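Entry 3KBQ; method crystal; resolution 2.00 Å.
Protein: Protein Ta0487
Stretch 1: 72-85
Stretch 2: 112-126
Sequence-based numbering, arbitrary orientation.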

# COMPACT_ATOMS: atom_id res chain seq x y z
N LEU B 72 -8.00 -10.55 -10.33
CA LEU B 72 -8.53 -10.84 -11.68
C LEU B 72 -8.19 -12.27 -11.94
O LEU B 72 -6.99 -12.62 -11.90
CB LEU B 72 -7.78 -10.06 -12.77
CG LEU B 72 -8.35 -8.77 -13.34
CD1 LEU B 72 -8.58 -7.89 -12.19
CD2 LEU B 72 -7.36 -8.14 -14.35
N GLY B 73 -9.18 -13.10 -12.22
CA GLY B 73 -8.93 -14.52 -12.25
C GLY B 73 -10.23 -15.28 -12.19
O GLY B 73 -11.29 -14.69 -11.90
N PRO B 74 -10.17 -16.59 -12.45
CA PRO B 74 -11.39 -17.36 -12.55
C PRO B 74 -11.96 -17.83 -11.18
O PRO B 74 -12.41 -18.95 -11.09
CB PRO B 74 -10.96 -18.57 -13.41
CG PRO B 74 -9.61 -18.84 -12.98
CD PRO B 74 -8.99 -17.44 -12.71
N THR B 75 -11.94 -17.02 -10.13
CA THR B 75 -12.48 -17.48 -8.84
C THR B 75 -13.40 -16.37 -8.33
O THR B 75 -13.22 -15.23 -8.72
CB THR B 75 -11.41 -17.78 -7.75
OG1 THR B 75 -10.80 -16.56 -7.34
CG2 THR B 75 -10.30 -18.79 -8.24
N PHE B 76 -14.38 -16.71 -7.50
CA PHE B 76 -15.21 -15.71 -6.83
C PHE B 76 -14.39 -14.72 -5.99
O PHE B 76 -14.80 -13.59 -5.80
CB PHE B 76 -16.29 -16.39 -5.98
CG PHE B 76 -17.38 -17.06 -6.81
CD1 PHE B 76 -18.11 -16.32 -7.74
CD2 PHE B 76 -17.64 -18.42 -6.69
CE1 PHE B 76 -19.13 -16.93 -8.53
CE2 PHE B 76 -18.63 -19.03 -7.46
CZ PHE B 76 -19.37 -18.28 -8.40
N ASP B 77 -13.23 -15.15 -5.51
CA ASP B 77 -12.36 -14.30 -4.69
C ASP B 77 -11.77 -13.17 -5.54
O ASP B 77 -11.29 -12.18 -5.00
CB ASP B 77 -11.22 -15.14 -4.08
CG ASP B 77 -10.58 -14.49 -2.81
OD1 ASP B 77 -11.31 -14.00 -1.91
OD2 ASP B 77 -9.31 -14.48 -2.70
N ASP B 78 -11.79 -13.32 -6.86
CA ASP B 78 -11.25 -12.28 -7.76
C ASP B 78 -12.32 -11.21 -8.06
O ASP B 78 -13.12 -11.38 -9.00
CB ASP B 78 -10.71 -12.91 -9.06
CG ASP B 78 -9.49 -13.80 -8.81
OD1 ASP B 78 -8.59 -13.34 -8.10
OD2 ASP B 78 -9.45 -14.98 -9.28
N MET B 79 -12.28 -10.12 -7.28
CA MET B 79 -13.39 -9.14 -7.20
C MET B 79 -13.02 -7.74 -7.72
O MET B 79 -13.80 -6.82 -7.53
CB MET B 79 -13.84 -8.90 -5.73
CG MET B 79 -14.18 -10.14 -4.92
SD MET B 79 -14.79 -9.68 -3.27
CE MET B 79 -16.38 -9.47 -3.80
N THR B 80 -11.84 -7.58 -8.33
CA THR B 80 -11.28 -6.25 -8.55
C THR B 80 -12.10 -5.46 -9.59
O THR B 80 -12.45 -4.31 -9.34
CB THR B 80 -9.80 -6.32 -8.94
OG1 THR B 80 -9.07 -6.87 -7.82
CG2 THR B 80 -9.24 -4.89 -9.29
N VAL B 81 -12.45 -6.09 -10.71
CA VAL B 81 -13.27 -5.45 -11.75
C VAL B 81 -14.62 -4.98 -11.20
O VAL B 81 -15.04 -3.84 -11.43
CB VAL B 81 -13.49 -6.39 -12.99
CG1 VAL B 81 -14.41 -5.67 -14.06
CG2 VAL B 81 -12.18 -6.68 -13.60
N GLU B 82 -15.27 -5.85 -10.46
CA GLU B 82 -16.55 -5.48 -9.88
C GLU B 82 -16.39 -4.33 -8.88
O GLU B 82 -17.23 -3.42 -8.82
CB GLU B 82 -17.20 -6.70 -9.21
CG GLU B 82 -18.65 -6.45 -8.74
CD GLU B 82 -19.32 -7.69 -8.13
OE1 GLU B 82 -18.73 -8.81 -8.10
OE2 GLU B 82 -20.45 -7.53 -7.64
N GLY B 83 -15.37 -4.40 -8.03
CA GLY B 83 -15.11 -3.29 -7.09
C GLY B 83 -14.87 -1.98 -7.83
O GLY B 83 -15.35 -0.94 -7.40
N PHE B 84 -14.10 -2.04 -8.91
CA PHE B 84 -13.86 -0.87 -9.75
C PHE B 84 -15.15 -0.33 -10.39
O PHE B 84 -15.40 0.86 -10.31
CB PHE B 84 -12.86 -1.14 -10.87
CG PHE B 84 -12.68 0.03 -11.79
CD1 PHE B 84 -11.97 1.16 -11.34
CD2 PHE B 84 -13.23 0.04 -13.06
CE1 PHE B 84 -11.81 2.29 -12.19
CE2 PHE B 84 -13.07 1.18 -13.92
CZ PHE B 84 -12.35 2.29 -13.46
N ALA B 85 -15.96 -1.20 -11.00
CA ALA B 85 -17.29 -0.80 -11.55
C ALA B 85 -18.18 -0.08 -10.54
O ALA B 85 -18.78 0.96 -10.85
CB ALA B 85 -18.04 -2.02 -12.06
N THR B 112 -17.40 -22.45 -16.21
CA THR B 112 -17.98 -22.26 -14.89
C THR B 112 -18.39 -20.76 -14.71
O THR B 112 -17.84 -19.86 -15.38
CB THR B 112 -16.99 -22.66 -13.75
OG1 THR B 112 -15.82 -21.85 -13.84
CG2 THR B 112 -16.57 -24.16 -13.82
N PRO B 113 -19.34 -20.47 -13.79
CA PRO B 113 -19.69 -19.09 -13.42
C PRO B 113 -18.49 -18.17 -13.12
O PRO B 113 -18.44 -17.00 -13.58
CB PRO B 113 -20.53 -19.29 -12.15
CG PRO B 113 -21.23 -20.57 -12.39
CD PRO B 113 -20.21 -21.45 -13.09
N GLN B 114 -17.55 -18.65 -12.31
CA GLN B 114 -16.36 -17.87 -11.94
C GLN B 114 -15.49 -17.58 -13.14
O GLN B 114 -14.76 -16.60 -13.14
CB GLN B 114 -15.48 -18.63 -10.94
CG GLN B 114 -16.10 -19.09 -9.71
CD GLN B 114 -16.61 -20.49 -9.85
OE1 GLN B 114 -17.38 -20.81 -10.77
NE2 GLN B 114 -16.22 -21.35 -8.91
N ARG B 115 -15.52 -18.45 -14.14
CA ARG B 115 -14.77 -18.21 -15.38
C ARG B 115 -15.50 -17.23 -16.33
O ARG B 115 -14.84 -16.26 -16.82
CB ARG B 115 -14.45 -19.51 -16.12
CG ARG B 115 -13.21 -20.22 -15.55
CD ARG B 115 -12.99 -21.62 -16.15
NE ARG B 115 -12.13 -22.43 -15.28
CZ ARG B 115 -12.11 -23.76 -15.29
NH1 ARG B 115 -12.91 -24.45 -16.09
NH2 ARG B 115 -11.29 -24.41 -14.47
N LEU B 116 -16.79 -17.50 -16.59
CA LEU B 116 -17.62 -16.62 -17.36
C LEU B 116 -17.50 -15.20 -16.86
O LEU B 116 -17.35 -14.29 -17.68
CB LEU B 116 -19.10 -17.04 -17.27
CG LEU B 116 -20.14 -16.14 -17.97
CD1 LEU B 116 -19.88 -16.09 -19.49
CD2 LEU B 116 -21.57 -16.66 -17.71
N LYS B 117 -17.55 -15.00 -15.52
CA LYS B 117 -17.59 -13.63 -14.96
C LYS B 117 -16.36 -12.81 -15.34
O LYS B 117 -16.40 -11.58 -15.29
CB LYS B 117 -17.90 -13.60 -13.45
CG LYS B 117 -16.75 -13.92 -12.51
CD LYS B 117 -16.03 -12.63 -12.04
CE LYS B 117 -14.48 -12.81 -11.88
NZ LYS B 117 -14.02 -14.21 -11.58
N MET B 118 -15.27 -13.48 -15.78
CA MET B 118 -14.09 -12.72 -16.25
C MET B 118 -14.35 -11.89 -17.50
O MET B 118 -13.55 -10.99 -17.81
CB MET B 118 -12.83 -13.62 -16.48
CG MET B 118 -12.17 -14.21 -15.23
SD MET B 118 -10.76 -15.31 -15.61
CE MET B 118 -11.36 -16.32 -16.98
N ALA B 119 -15.43 -12.17 -18.23
CA ALA B 119 -15.82 -11.33 -19.38
C ALA B 119 -16.73 -10.15 -19.03
O ALA B 119 -17.10 -9.39 -19.92
CB ALA B 119 -16.44 -12.17 -20.52
N LYS B 120 -17.13 -10.03 -17.76
CA LYS B 120 -18.06 -8.98 -17.31
C LYS B 120 -17.24 -7.71 -17.03
O LYS B 120 -16.26 -7.73 -16.28
CB LYS B 120 -18.86 -9.46 -16.08
CG LYS B 120 -20.06 -10.39 -16.32
CD LYS B 120 -21.37 -9.56 -16.60
CE LYS B 120 -22.70 -10.20 -16.02
NZ LYS B 120 -23.76 -10.77 -17.01
N ILE B 121 -17.59 -6.61 -17.69
CA ILE B 121 -16.72 -5.42 -17.74
C ILE B 121 -17.65 -4.21 -17.67
O ILE B 121 -18.77 -4.31 -18.17
CB ILE B 121 -15.95 -5.45 -19.08
CG1 ILE B 121 -14.58 -6.09 -18.94
CG2 ILE B 121 -15.76 -4.10 -19.70
CD1 ILE B 121 -14.07 -6.60 -20.32
N PRO B 122 -17.24 -3.09 -17.02
CA PRO B 122 -18.07 -1.89 -17.17
C PRO B 122 -17.79 -1.17 -18.52
O PRO B 122 -16.73 -1.36 -19.12
CB PRO B 122 -17.64 -1.02 -15.97
CG PRO B 122 -16.22 -1.32 -15.79
CD PRO B 122 -16.03 -2.80 -16.22
N PRO B 123 -18.73 -0.35 -19.02
CA PRO B 123 -18.51 0.30 -20.33
C PRO B 123 -17.33 1.26 -20.41
O PRO B 123 -16.82 1.51 -21.49
CB PRO B 123 -19.82 1.07 -20.58
CG PRO B 123 -20.43 1.23 -19.27
CD PRO B 123 -20.06 -0.03 -18.49
N SER B 124 -16.87 1.78 -19.27
CA SER B 124 -15.68 2.65 -19.26
C SER B 124 -14.36 1.94 -19.55
O SER B 124 -13.32 2.61 -19.64
CB SER B 124 -15.57 3.33 -17.90
OG SER B 124 -16.25 4.58 -17.91
N CYS B 125 -14.39 0.61 -19.64
CA CYS B 125 -13.16 -0.18 -19.83
C CYS B 125 -13.16 -0.91 -21.15
O CYS B 125 -14.22 -1.23 -21.66
CB CYS B 125 -13.03 -1.19 -18.70
SG CYS B 125 -12.89 -0.41 -17.07
N ARG B 126 -11.96 -1.16 -21.68
CA ARG B 126 -11.72 -2.08 -22.78
C ARG B 126 -10.85 -3.24 -22.27
O ARG B 126 -9.89 -3.00 -21.51
CB ARG B 126 -10.93 -1.39 -23.87
CG ARG B 126 -11.73 -0.48 -24.77
CD ARG B 126 -10.87 -0.06 -25.96
NE ARG B 126 -9.84 0.93 -25.59
CZ ARG B 126 -8.53 0.71 -25.63
NH1 ARG B 126 -8.04 -0.45 -26.03
NH2 ARG B 126 -7.69 1.69 -25.26
O HOH W 1 -14.22 -19.76 -6.77

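This is a two-part contact in which one lysine ammonium ties together the backbones of a turn and a short helix, while farther along the chain a helix packs through apolar side chains against a proline and a cysteine. Together the two parts bury 632 Å², both sides summed.

The backbones come closest at the first site, where the CA atoms of Pro74 and Arg115 lie 4.5 Å apart. No backbone-to-backbone hydrogen bond crosses here; Lys117 supplies the link. Its NZ donates to Gly73 O at 2.8 Å and to Thr75 O at 3.1 Å, and also to Gln114 O in its own stretch at 2.9 Å. Three carbonyl oxygens thus surround one cationic donor, a good electrostatic match without a carboxylate partner. Thr75 O also accepts from Asp78 N at 3.0 Å, closing the type I turn from Thr75 to Asp78, so the lysine binds a carbonyl already held by the turn.

Around this polar centre the packing is close. Pro74 CB lies 3.5 Å from Arg115 CG and 3.9 Å from Met118 SD, while Pro74 CA makes a CA-H...O contact with Gln114 O at 3.5 Å. The Phe76 ring receives Gln114 CG over one face, 3.4 Å from the centroid and 13° off the normal, the geometry of a CH-pi contact. A water accepts from Phe76 N at 3.1 Å and, weakly, from Gln114 NE2 at 3.3 Å, bridging the same pair.

At the second site, Val81, Phe84 and Ala85 point toward stretch 2. Pro122 meets all three: its CD is 3.9 Å from Val81 CG1, its CG 4.3 Å from Phe84 CD2 at the ring edge, and its CB 4.1 Å from Ala85 CB. Cys125 SG approaches Phe84 CE2 obliquely at 3.5 Å.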